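Local coordinates for protein aminoacyl-tRNA synthetase (Cryptosporidium parvum, PDB 5F9Z) that probably attaches proline to its cognate tRNA at the expense of ATP, as a class II prolyl-tRNA synthetase, and is bound here to halofuginone and an ATP analogue, at residues A[57-62]-A[275-280]; A[52-57]-A[300-305]; A[296-301]-A[403-408]. All coordinates share one frame; numbering follows the deposited sequence.

Two of the three contacts use helix 53-71, at successive turns. F57 lies in both segments but packs across only in contact 2. Contact 1 is the deepest. Its touching residues are all buried, and its second segment reaches the ATP analogue, so apolar packing on one flank meets polar ligand binding on the other. Contact 2 lies nearer the surface and is almost purely aromatic-proline packing. Contact 3 is buried again but differs in chemistry: a glutamine oxygen lies among prolines and takes one weak backbone bond. Contacts 2 and 3 share A300 and P301, in the loop between helix 278-287 and strand 304-308. Contact 1 touches that loop too, where I58 meets the V299 carbonyl.

Contact 1 of 3, residues A[57-62]-A[275-280]; sequences FIWETI and LTTRAI. With ANP (phosphoaminophosphonic acid-adenylate ester), chain D.
One face of the W59 indole is covered by the T277 methyl group, CG2. T277 CG2 sits 3.8 Å from the centroid of the W59 six-membered ring, 22° off the normal, a CH-pi contact. W59 CG is anti to its backbone N (chi1 179°), which carries the ring from helix 53-71 to the end of strand 265-276. There the ring meets main chain as well: W59 CZ3 is 3.2 Å from T276 O, and L275 O lies at the ring edge, in its plane. L275 CD2 packs on W59 CZ3 and on I62 CG2. I280 CD1 packs on W59 CB at 3.7 Å, and I280 CG1 meets I58 CG2 and I62 CD1.

Strand 265-276 followed by helix 278-287 is consistent with motif 3 of class II synthetases, with R278 as its arginine. T276 OG1 stands between its backbone N and carbonyl carbon (chi1 69°). T276 OG1 donates to ANP N3 at 2.8 Å. T276 OG1 also accepts from R278 N at 3.1 Å, a capping bond at the turn into the helix. The R278 guanidinium has ANP C2' over one face, and R278 NH1 comes 3.2 Å from ANP O2'. The group is also held by hydrogen bonds from R278 NE to I164 O and from R278 NH1 to Q239 O.

Contact 2 of 3, residues A[52-57]-A[300-305]; sequences RPWSYF and APVQVI
P301 is wedged between two aromatic rings of helix 53-71, and this is the tight part of the contact. On one side P301 CB stands 3.7 Å from the centroid of the W54 six-membered ring, only 8° off its normal. P301 CG also lies over that indole, and it is 3.4 Å from W54 O. On the other side P301 CA lies over the F57 ring, 3.9 Å from its centroid. Both aromatics have CG anti to the backbone N, so the rings project from one flank of the helix, a turn apart, and receive the proline between them. The contacts are CH-pi and apolar, with no hydrogen bond between the segments.

The looser part is at the far end of the indole. There V302 CG2 comes equally close to W54 CH2, 3.7 Å, but only as one methyl, obliquely. V302, P301 and both rings are only partly buried. At the pyrrole side W54 NE1 is hydrogen-bonded to K357 O, and K357 makes a cation-pi contact with the indole.

The N-terminal end of helix 53-71 thus packs on the loop entering strand 304-308 of the anticodon-binding domain, with W354 of helix 347-356 against W54 and R336 against F57.

Contact 3 of 3, residues A[296-301]-A[403-408]; sequences PPKVAP and EFQNRL
Q405 has the most surface buried here, and P297 and P296 come next. The Q405 side chain leaves helix 393-417 with CG anti to the backbone N, then bends at chi2 (86°). The bend brings its amide to the turn that begins at P296. Q405 OE1 accepts from K298 N at 3.3 Å in a weak bond, with an N-H...O angle of 155°. P297 N is equally near this oxygen but has no hydrogen to give. The nearest carbons to Q405 OE1 are P297 CD at 3.1 Å and P296 CB at 3.3 Å, with K298 CG a little farther. Q405 NE2 makes a hydrogen bond to L202 O, outside the contact. The L202 bond is the main polar hold. With the weak bond at OE1 it is consistent with one flip of the amide.

P297 covers the helix next to Q405. P297 CG packs on F404 CB at 3.6 Å, and P297 CD lies obliquely by the F404 ring. P296 faces the following turn of the helix, where L408 CD1 reaches P296 CA at 3.7 Å. The same L408 methyl lies at the edge of the F404 ring. The K298 chain is extended and crosses the Q405 side chain at about a right angle; its NZ makes a weak hydrogen bond to D201 O.

P296 O accepts from both V299 N and A300 N, which closes a turn from P296 to A300. The contact is structural packing with no ligand in it. It joins the loop between helix 278-287 of the catalytic core and strand 304-308 of the anticodon-binding domain to helix 393-417. Helix 393-417 covers the P296-P297 side, V299 rests on I58 and T61 of helix 53-71, and P296 touches M283 and H287 of helix 278-287.

Contact 1 of 3, residues A[57-62]-A[275-280]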
loop_
_atom_site.group_PDB
_atom_site.type_symbol
_atom_site.label_atom_id
_atom_site.label_comp_id
_atom_site.label_asym_id
_atom_site.label_seq_id
_atom_site.Cartn_x
_atom_site.Cartn_y
_atom_site.Cartn_z
ATOM N N PHE A 57 -5.416 -1.939 12.487
ATOM C CA PHE A 57 -5.982 -0.594 12.533
ATOM C C PHE A 57 -5.665 0.173 11.257
ATOM O O PHE A 57 -6.518 0.898 10.730
ATOM C CB PHE A 57 -5.452 0.162 13.754
ATOM C CG PHE A 57 -5.886 1.604 13.816
ATOM C CD1 PHE A 57 -5.159 2.595 13.169
ATOM C CD2 PHE A 57 -7.014 1.972 14.531
ATOM C CE1 PHE A 57 -5.557 3.917 13.222
ATOM C CE2 PHE A 57 -7.413 3.294 14.593
ATOM C CZ PHE A 57 -6.683 4.268 13.937
ATOM N N ILE A 58 -4.438 0.032 10.750
ATOM C CA ILE A 58 -4.040 0.764 9.552
ATOM C C ILE A 58 -4.846 0.295 8.348
ATOM O O ILE A 58 -5.222 1.098 7.486
ATOM C CB ILE A 58 -2.526 0.622 9.323
ATOM C CG1 ILE A 58 -1.763 1.195 10.520
ATOM C CG2 ILE A 58 -2.106 1.317 8.035
ATOM C CD1 ILE A 58 -0.272 1.283 10.311
ATOM N N TRP A 59 -5.140 -1.005 8.273
ATOM C CA TRP A 59 -5.984 -1.494 7.188
ATOM C C TRP A 59 -7.419 -1.013 7.349
ATOM O O TRP A 59 -8.080 -0.675 6.359
ATOM C CB TRP A 59 -5.935 -3.019 7.118
ATOM C CG TRP A 59 -6.800 -3.568 6.028
ATOM C CD1 TRP A 59 -7.950 -4.287 6.176
ATOM C CD2 TRP A 59 -6.597 -3.417 4.619
ATOM N NE1 TRP A 59 -8.470 -4.605 4.944
ATOM C CE2 TRP A 59 -7.658 -4.082 3.971
ATOM C CE3 TRP A 59 -5.619 -2.791 3.841
ATOM C CZ2 TRP A 59 -7.767 -4.139 2.583
ATOM C CZ3 TRP A 59 -5.729 -2.847 2.464
ATOM C CH2 TRP A 59 -6.794 -3.516 1.849
ATOM N N GLU A 60 -7.920 -0.978 8.587
ATOM C CA GLU A 60 -9.254 -0.437 8.828
ATOM C C GLU A 60 -9.328 1.032 8.441
ATOM O O GLU A 60 -10.364 1.502 7.956
ATOM C CB GLU A 60 -9.643 -0.625 10.294
ATOM C CG GLU A 60 -9.942 -2.060 10.675
ATOM C CD GLU A 60 -10.394 -2.199 12.115
ATOM O OE1 GLU A 60 -9.777 -1.565 12.999
ATOM O OE2 GLU A 60 -11.373 -2.933 12.361
ATOM N N THR A 61 -8.240 1.775 8.652
ATOM C CA THR A 61 -8.200 3.170 8.226
ATOM C C THR A 61 -8.149 3.270 6.706
ATOM O O THR A 61 -8.870 4.074 6.102
ATOM C CB THR A 61 -7.001 3.879 8.854
ATOM O OG1 THR A 61 -7.047 3.723 10.277
ATOM C CG2 THR A 61 -7.017 5.361 8.513
ATOM N N ILE A 62 -7.300 2.458 6.072
ATOM C CA ILE A 62 -7.270 2.399 4.612
ATOM C C ILE A 62 -8.636 2.003 4.072
ATOM O O ILE A 62 -9.129 2.583 3.097
ATOM C CB ILE A 62 -6.173 1.428 4.138
ATOM C CG1 ILE A 62 -4.783 1.978 4.466
ATOM C CG2 ILE A 62 -6.304 1.158 2.644
ATOM C CD1 ILE A 62 -3.658 1.016 4.144
ATOM N N LEU A 275 -6.799 -3.245 -4.362
ATOM C CA LEU A 275 -5.770 -2.789 -3.438
ATOM C C LEU A 275 -5.763 -3.731 -2.245
ATOM O O LEU A 275 -6.825 -4.111 -1.745
ATOM C CB LEU A 275 -6.014 -1.340 -2.983
ATOM C CG LEU A 275 -4.989 -0.694 -2.043
ATOM C CD1 LEU A 275 -4.831 0.781 -2.368
ATOM C CD2 LEU A 275 -5.390 -0.865 -0.584
ATOM N N THR A 276 -4.572 -4.102 -1.789
ATOM C CA THR A 276 -4.409 -5.128 -0.768
ATOM C C THR A 276 -3.679 -4.562 0.446
ATOM O O THR A 276 -3.263 -3.400 0.470
ATOM C CB THR A 276 -3.636 -6.328 -1.319
ATOM O OG1 THR A 276 -2.280 -5.939 -1.555
ATOM C CG2 THR A 276 -4.245 -6.799 -2.621
ATOM N N THR A 277 -3.512 -5.420 1.457
ATOM C CA THR A 277 -2.722 -5.107 2.643
ATOM C C THR A 277 -1.247 -4.886 2.331
ATOM O O THR A 277 -0.490 -4.539 3.245
ATOM C CB THR A 277 -2.869 -6.222 3.681
ATOM O OG1 THR A 277 -2.822 -7.495 3.023
ATOM C CG2 THR A 277 -4.185 -6.085 4.423
ATOM N N ARG A 278 -0.821 -5.094 1.081
ATOM C CA ARG A 278 0.536 -4.738 0.675
ATOM C C ARG A 278 0.836 -3.267 0.941
ATOM O O ARG A 278 1.983 -2.911 1.239
ATOM C CB ARG A 278 0.729 -5.065 -0.808
ATOM C CG ARG A 278 1.949 -4.433 -1.453
ATOM C CD ARG A 278 2.020 -4.764 -2.932
ATOM N NE ARG A 278 2.305 -6.176 -3.169
ATOM C CZ ARG A 278 2.637 -6.682 -4.352
ATOM N NH1 ARG A 278 2.729 -5.887 -5.411
ATOM N NH2 ARG A 278 2.881 -7.979 -4.478
ATOM N N ALA A 279 -0.181 -2.405 0.848
ATOM C CA ALA A 279 0.016 -0.979 1.090
ATOM C C ALA A 279 0.628 -0.726 2.460
ATOM O O ALA A 279 1.438 0.194 2.626
ATOM C CB ALA A 279 -1.314 -0.238 0.957
ATOM N N ILE A 280 0.256 -1.533 3.454
ATOM C CA ILE A 280 0.817 -1.371 4.792
ATOM C C ILE A 280 2.311 -1.665 4.777
ATOM O O ILE A 280 3.114 -0.914 5.343
ATOM C CB ILE A 280 0.072 -2.268 5.796
ATOM C CG1 ILE A 280 -1.429 -1.969 5.761
ATOM C CG2 ILE A 280 0.629 -2.073 7.199
ATOM C CD1 ILE A 280 -2.245 -2.819 6.711
HETATM P PG ANP D . 1.827 -10.267 -9.134
HETATM O O1G ANP D . 2.478 -10.846 -10.348
HETATM O O2G ANP D . 2.922 -9.554 -8.251
HETATM O O3G ANP D . 1.156 -11.421 -8.286
HETATM P PB ANP D . -0.899 -9.726 -9.570
HETATM O O1B ANP D . -1.509 -9.699 -11.001
HETATM O O2B ANP D . -0.912 -11.128 -9.054
HETATM N N3B ANP D . 0.668 -9.124 -9.611
HETATM P PA ANP D . -3.293 -8.599 -8.824
HETATM O O1A ANP D . -3.995 -9.892 -8.976
HETATM O O2A ANP D . -3.465 -7.645 -10.009
HETATM O O3A ANP D . -1.731 -8.811 -8.621
HETATM O "O5'" ANP D . -3.793 -7.936 -7.473
HETATM C "C5'" ANP D . -3.977 -6.508 -7.352
HETATM C "C4'" ANP D . -2.870 -5.939 -6.501
HETATM O "O4'" ANP D . -2.758 -6.711 -5.292
HETATM C "C3'" ANP D . -1.480 -5.982 -7.124
HETATM O "O3'" ANP D . -1.254 -4.826 -7.922
HETATM C "C2'" ANP D . -0.563 -6.009 -5.897
HETATM O "O2'" ANP D . -0.247 -4.696 -5.450
HETATM C "C1'" ANP D . -1.413 -6.742 -4.850
HETATM N N9 ANP D . -1.039 -8.137 -4.636
HETATM C C8 ANP D . -0.890 -9.111 -5.589
HETATM N N7 ANP D . -0.556 -10.284 -5.107
HETATM C C5 ANP D . -0.488 -10.069 -3.739
HETATM C C6 ANP D . -0.183 -10.921 -2.660
HETATM N N6 ANP D . 0.125 -12.213 -2.796
HETATM N N1 ANP D . -0.204 -10.390 -1.415
HETATM C C2 ANP D . -0.511 -9.097 -1.273
HETATM N N3 ANP D . -0.815 -8.200 -2.214
HETATM C C4 ANP D . -0.787 -8.753 -3.433
#

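Contact 2 of 3, residues A[52-57]-A[300-305]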
loop_
_atom_site.group_PDB
_atom_site.type_symbol
_atom_site.label_atom_id
_atom_site.label_comp_id
_atom_site.label_asym_id
_atom_site.label_seq_id
_atom_site.Cartn_x
_atom_site.Cartn_y
_atom_site.Cartn_z
ATOM N N ARG A 52 -2.130 -8.275 13.872
ATOM C CA ARG A 52 -2.430 -7.793 15.207
ATOM C C ARG A 52 -3.073 -6.408 15.130
ATOM O O ARG A 52 -2.965 -5.722 14.111
ATOM C CB ARG A 52 -1.159 -7.763 16.052
ATOM C CG ARG A 52 -0.524 -9.132 16.240
ATOM C CD ARG A 52 0.640 -9.089 17.218
ATOM N NE ARG A 52 0.200 -8.855 18.590
ATOM C CZ ARG A 52 1.005 -8.884 19.647
ATOM N NH1 ARG A 52 2.298 -9.140 19.490
ATOM N NH2 ARG A 52 0.521 -8.658 20.860
ATOM N N PRO A 53 -3.767 -5.982 16.194
ATOM C CA PRO A 53 -4.502 -4.705 16.132
ATOM C C PRO A 53 -3.669 -3.508 15.703
ATOM O O PRO A 53 -4.211 -2.589 15.075
ATOM C CB PRO A 53 -5.015 -4.540 17.568
ATOM C CG PRO A 53 -5.181 -5.931 18.058
ATOM C CD PRO A 53 -4.058 -6.718 17.439
ATOM N N TRP A 54 -2.371 -3.482 16.017
ATOM C CA TRP A 54 -1.562 -2.318 15.669
ATOM C C TRP A 54 -1.409 -2.167 14.160
ATOM O O TRP A 54 -1.311 -1.042 13.659
ATOM C CB TRP A 54 -0.191 -2.407 16.338
ATOM C CG TRP A 54 0.479 -1.077 16.482
ATOM C CD1 TRP A 54 1.491 -0.579 15.715
ATOM C CD2 TRP A 54 0.174 -0.067 17.451
ATOM N NE1 TRP A 54 1.841 0.677 16.150
ATOM C CE2 TRP A 54 1.046 1.015 17.214
ATOM C CE3 TRP A 54 -0.750 0.028 18.496
ATOM C CZ2 TRP A 54 1.021 2.176 17.985
ATOM C CZ3 TRP A 54 -0.772 1.181 19.261
ATOM C CH2 TRP A 54 0.107 2.240 19.000
ATOM N N SER A 55 -1.387 -3.277 13.423
ATOM C CA SER A 55 -1.357 -3.213 11.967
ATOM C C SER A 55 -2.755 -3.252 11.364
ATOM O O SER A 55 -3.007 -2.596 10.347
ATOM C CB SER A 55 -0.519 -4.362 11.399
ATOM O OG SER A 55 -1.117 -5.618 11.673
ATOM N N TYR A 56 -3.674 -4.005 11.974
ATOM C CA TYR A 56 -5.020 -4.108 11.421
ATOM C C TYR A 56 -5.774 -2.788 11.520
ATOM O O TYR A 56 -6.688 -2.539 10.726
ATOM C CB TYR A 56 -5.801 -5.220 12.121
ATOM C CG TYR A 56 -7.119 -5.527 11.451
ATOM C CD1 TYR A 56 -7.158 -6.176 10.223
ATOM C CD2 TYR A 56 -8.322 -5.161 12.039
ATOM C CE1 TYR A 56 -8.359 -6.456 9.600
ATOM C CE2 TYR A 56 -9.529 -5.439 11.423
ATOM C CZ TYR A 56 -9.540 -6.085 10.204
ATOM O OH TYR A 56 -10.736 -6.364 9.585
ATOM N N PHE A 57 -5.416 -1.939 12.487
ATOM C CA PHE A 57 -5.982 -0.594 12.533
ATOM C C PHE A 57 -5.665 0.173 11.257
ATOM O O PHE A 57 -6.518 0.898 10.730
ATOM C CB PHE A 57 -5.452 0.162 13.754
ATOM C CG PHE A 57 -5.886 1.604 13.816
ATOM C CD1 PHE A 57 -5.159 2.595 13.169
ATOM C CD2 PHE A 57 -7.014 1.972 14.531
ATOM C CE1 PHE A 57 -5.557 3.917 13.222
ATOM C CE2 PHE A 57 -7.413 3.294 14.593
ATOM C CZ PHE A 57 -6.683 4.268 13.937
ATOM N N ALA A 300 -1.545 6.230 12.039
ATOM C CA ALA A 300 -0.957 5.797 13.301
ATOM C C ALA A 300 -2.056 5.444 14.299
ATOM O O ALA A 300 -2.932 6.282 14.563
ATOM C CB ALA A 300 -0.050 6.884 13.876
ATOM N N PRO A 301 -2.060 4.229 14.863
ATOM C CA PRO A 301 -3.112 3.883 15.837
ATOM C C PRO A 301 -3.162 4.829 17.023
ATOM O O PRO A 301 -4.251 5.176 17.496
ATOM C CB PRO A 301 -2.738 2.454 16.259
ATOM C CG PRO A 301 -1.936 1.922 15.114
ATOM C CD PRO A 301 -1.171 3.091 14.575
ATOM N N VAL A 302 -2.004 5.262 17.513
ATOM C CA VAL A 302 -1.913 6.266 18.564
ATOM C C VAL A 302 -1.025 7.389 18.049
ATOM O O VAL A 302 0.161 7.170 17.775
ATOM C CB VAL A 302 -1.358 5.687 19.875
ATOM C CG1 VAL A 302 -1.151 6.794 20.893
ATOM C CG2 VAL A 302 -2.301 4.626 20.425
ATOM N N GLN A 303 -1.600 8.583 17.904
ATOM C CA GLN A 303 -0.833 9.715 17.396
ATOM C C GLN A 303 0.001 10.365 18.493
ATOM O O GLN A 303 1.129 10.802 18.241
ATOM C CB GLN A 303 -1.772 10.740 16.761
ATOM C CG GLN A 303 -2.497 10.229 15.528
ATOM C CD GLN A 303 -3.580 11.179 15.058
ATOM O OE1 GLN A 303 -4.254 11.817 15.866
ATOM N NE2 GLN A 303 -3.749 11.281 13.745
ATOM N N VAL A 304 -0.533 10.437 19.710
ATOM C CA VAL A 304 0.156 11.046 20.840
ATOM C C VAL A 304 0.071 10.097 22.025
ATOM O O VAL A 304 -1.020 9.650 22.391
ATOM C CB VAL A 304 -0.441 12.416 21.211
ATOM C CG1 VAL A 304 0.246 12.972 22.448
ATOM C CG2 VAL A 304 -0.324 13.389 20.046
ATOM N N ILE A 305 1.218 9.791 22.624
ATOM C CA ILE A 305 1.281 9.029 23.864
ATOM C C ILE A 305 1.730 9.975 24.970
ATOM O O ILE A 305 2.737 10.680 24.827
ATOM C CB ILE A 305 2.211 7.805 23.740
ATOM C CG1 ILE A 305 2.207 6.994 25.037
ATOM C CG2 ILE A 305 3.627 8.206 23.336
ATOM C CD1 ILE A 305 0.890 6.304 25.313
#

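Contact 3 of 3, residues A[296-301]-A[403-408]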
loop_
_atom_site.group_PDB
_atom_site.type_symbol
_atom_site.label_atom_id
_atom_site.label_comp_id
_atom_site.label_asym_id
_atom_site.label_seq_id
_atom_site.Cartn_x
_atom_site.Cartn_y
_atom_site.Cartn_z
ATOM N N PRO A 296 2.644 7.456 9.441
ATOM C CA PRO A 296 1.966 8.716 9.147
ATOM C C PRO A 296 0.869 8.973 10.162
ATOM O O PRO A 296 0.162 8.039 10.570
ATOM C CB PRO A 296 1.386 8.489 7.742
ATOM C CG PRO A 296 2.224 7.404 7.156
ATOM C CD PRO A 296 2.594 6.519 8.306
ATOM N N PRO A 297 0.707 10.221 10.609
ATOM C CA PRO A 297 -0.340 10.517 11.601
ATOM C C PRO A 297 -1.741 10.121 11.161
ATOM O O PRO A 297 -2.599 9.889 12.022
ATOM C CB PRO A 297 -0.223 12.037 11.787
ATOM C CG PRO A 297 1.196 12.338 11.457
ATOM C CD PRO A 297 1.580 11.382 10.362
ATOM N N LYS A 298 -2.000 10.027 9.855
ATOM C CA LYS A 298 -3.330 9.667 9.380
ATOM C C LYS A 298 -3.652 8.190 9.568
ATOM O O LYS A 298 -4.828 7.818 9.500
ATOM C CB LYS A 298 -3.488 10.048 7.906
ATOM C CG LYS A 298 -3.574 11.544 7.665
ATOM C CD LYS A 298 -3.963 11.846 6.229
ATOM C CE LYS A 298 -4.217 13.330 6.022
ATOM N NZ LYS A 298 -4.620 13.629 4.620
ATOM N N VAL A 299 -2.648 7.342 9.804
ATOM C CA VAL A 299 -2.868 5.914 9.999
ATOM C C VAL A 299 -2.268 5.400 11.297
ATOM O O VAL A 299 -2.461 4.230 11.632
ATOM C CB VAL A 299 -2.329 5.091 8.810
ATOM C CG1 VAL A 299 -3.059 5.459 7.536
ATOM C CG2 VAL A 299 -0.831 5.302 8.655
ATOM N N ALA A 300 -1.545 6.230 12.039
ATOM C CA ALA A 300 -0.957 5.797 13.301
ATOM C C ALA A 300 -2.056 5.444 14.299
ATOM O O ALA A 300 -2.932 6.282 14.563
ATOM C CB ALA A 300 -0.050 6.884 13.876
ATOM N N PRO A 301 -2.060 4.229 14.863
ATOM C CA PRO A 301 -3.112 3.883 15.837
ATOM C C PRO A 301 -3.162 4.829 17.023
ATOM O O PRO A 301 -4.251 5.176 17.496
ATOM C CB PRO A 301 -2.738 2.454 16.259
ATOM C CG PRO A 301 -1.936 1.922 15.114
ATOM C CD PRO A 301 -1.171 3.091 14.575
ATOM N N GLU A 403 2.247 18.743 9.898
ATOM C CA GLU A 403 3.630 18.893 9.459
ATOM C C GLU A 403 4.337 17.545 9.409
ATOM O O GLU A 403 5.158 17.299 8.517
ATOM C CB GLU A 403 4.369 19.853 10.391
ATOM C CG GLU A 403 5.791 20.167 9.964
ATOM C CD GLU A 403 6.584 20.866 11.051
ATOM O OE1 GLU A 403 7.829 20.898 10.951
ATOM O OE2 GLU A 403 5.964 21.378 12.008
ATOM N N PHE A 404 4.036 16.665 10.366
ATOM C CA PHE A 404 4.591 15.314 10.354
ATOM C C PHE A 404 4.227 14.590 9.063
ATOM O O PHE A 404 5.090 13.998 8.403
ATOM C CB PHE A 404 4.077 14.542 11.572
ATOM C CG PHE A 404 4.928 13.363 11.967
ATOM C CD1 PHE A 404 5.063 12.267 11.129
ATOM C CD2 PHE A 404 5.563 13.338 13.198
ATOM C CE1 PHE A 404 5.837 11.183 11.502
ATOM C CE2 PHE A 404 6.334 12.255 13.576
ATOM C CZ PHE A 404 6.471 11.178 12.726
ATOM N N GLN A 405 2.946 14.633 8.688
ATOM C CA GLN A 405 2.487 13.953 7.480
ATOM C C GLN A 405 3.187 14.498 6.241
ATOM O O GLN A 405 3.651 13.734 5.388
ATOM C CB GLN A 405 0.970 14.102 7.351
ATOM C CG GLN A 405 0.360 13.367 6.169
ATOM C CD GLN A 405 0.033 11.920 6.487
ATOM O OE1 GLN A 405 -0.013 11.525 7.651
ATOM N NE2 GLN A 405 -0.200 11.124 5.449
ATOM N N ASN A 406 3.273 15.826 6.126
ATOM C CA ASN A 406 3.912 16.428 4.960
ATOM C C ASN A 406 5.398 16.097 4.907
ATOM O O ASN A 406 5.953 15.877 3.824
ATOM C CB ASN A 406 3.694 17.941 4.971
ATOM C CG ASN A 406 4.498 18.656 3.902
ATOM O OD1 ASN A 406 4.112 18.686 2.734
ATOM N ND2 ASN A 406 5.623 19.238 4.300
ATOM N N ARG A 407 6.059 16.050 6.067
ATOM C CA ARG A 407 7.493 15.780 6.092
ATOM C C ARG A 407 7.800 14.354 5.648
ATOM O O ARG A 407 8.789 14.120 4.944
ATOM C CB ARG A 407 8.049 16.042 7.493
ATOM C CG ARG A 407 9.525 15.714 7.650
ATOM C CD ARG A 407 10.049 16.105 9.025
ATOM N NE ARG A 407 9.320 15.453 10.109
ATOM C CZ ARG A 407 8.411 16.056 10.869
ATOM N NH1 ARG A 407 8.116 17.332 10.667
ATOM N NH2 ARG A 407 7.798 15.381 11.833
ATOM N N LEU A 408 6.969 13.390 6.049
ATOM C CA LEU A 408 7.179 12.009 5.626
ATOM C C LEU A 408 7.045 11.871 4.115
ATOM O O LEU A 408 7.876 11.230 3.462
ATOM C CB LEU A 408 6.191 11.081 6.335
ATOM C CG LEU A 408 6.403 10.807 7.823
ATOM C CD1 LEU A 408 5.423 9.748 8.297
ATOM C CD2 LEU A 408 7.835 10.378 8.093
#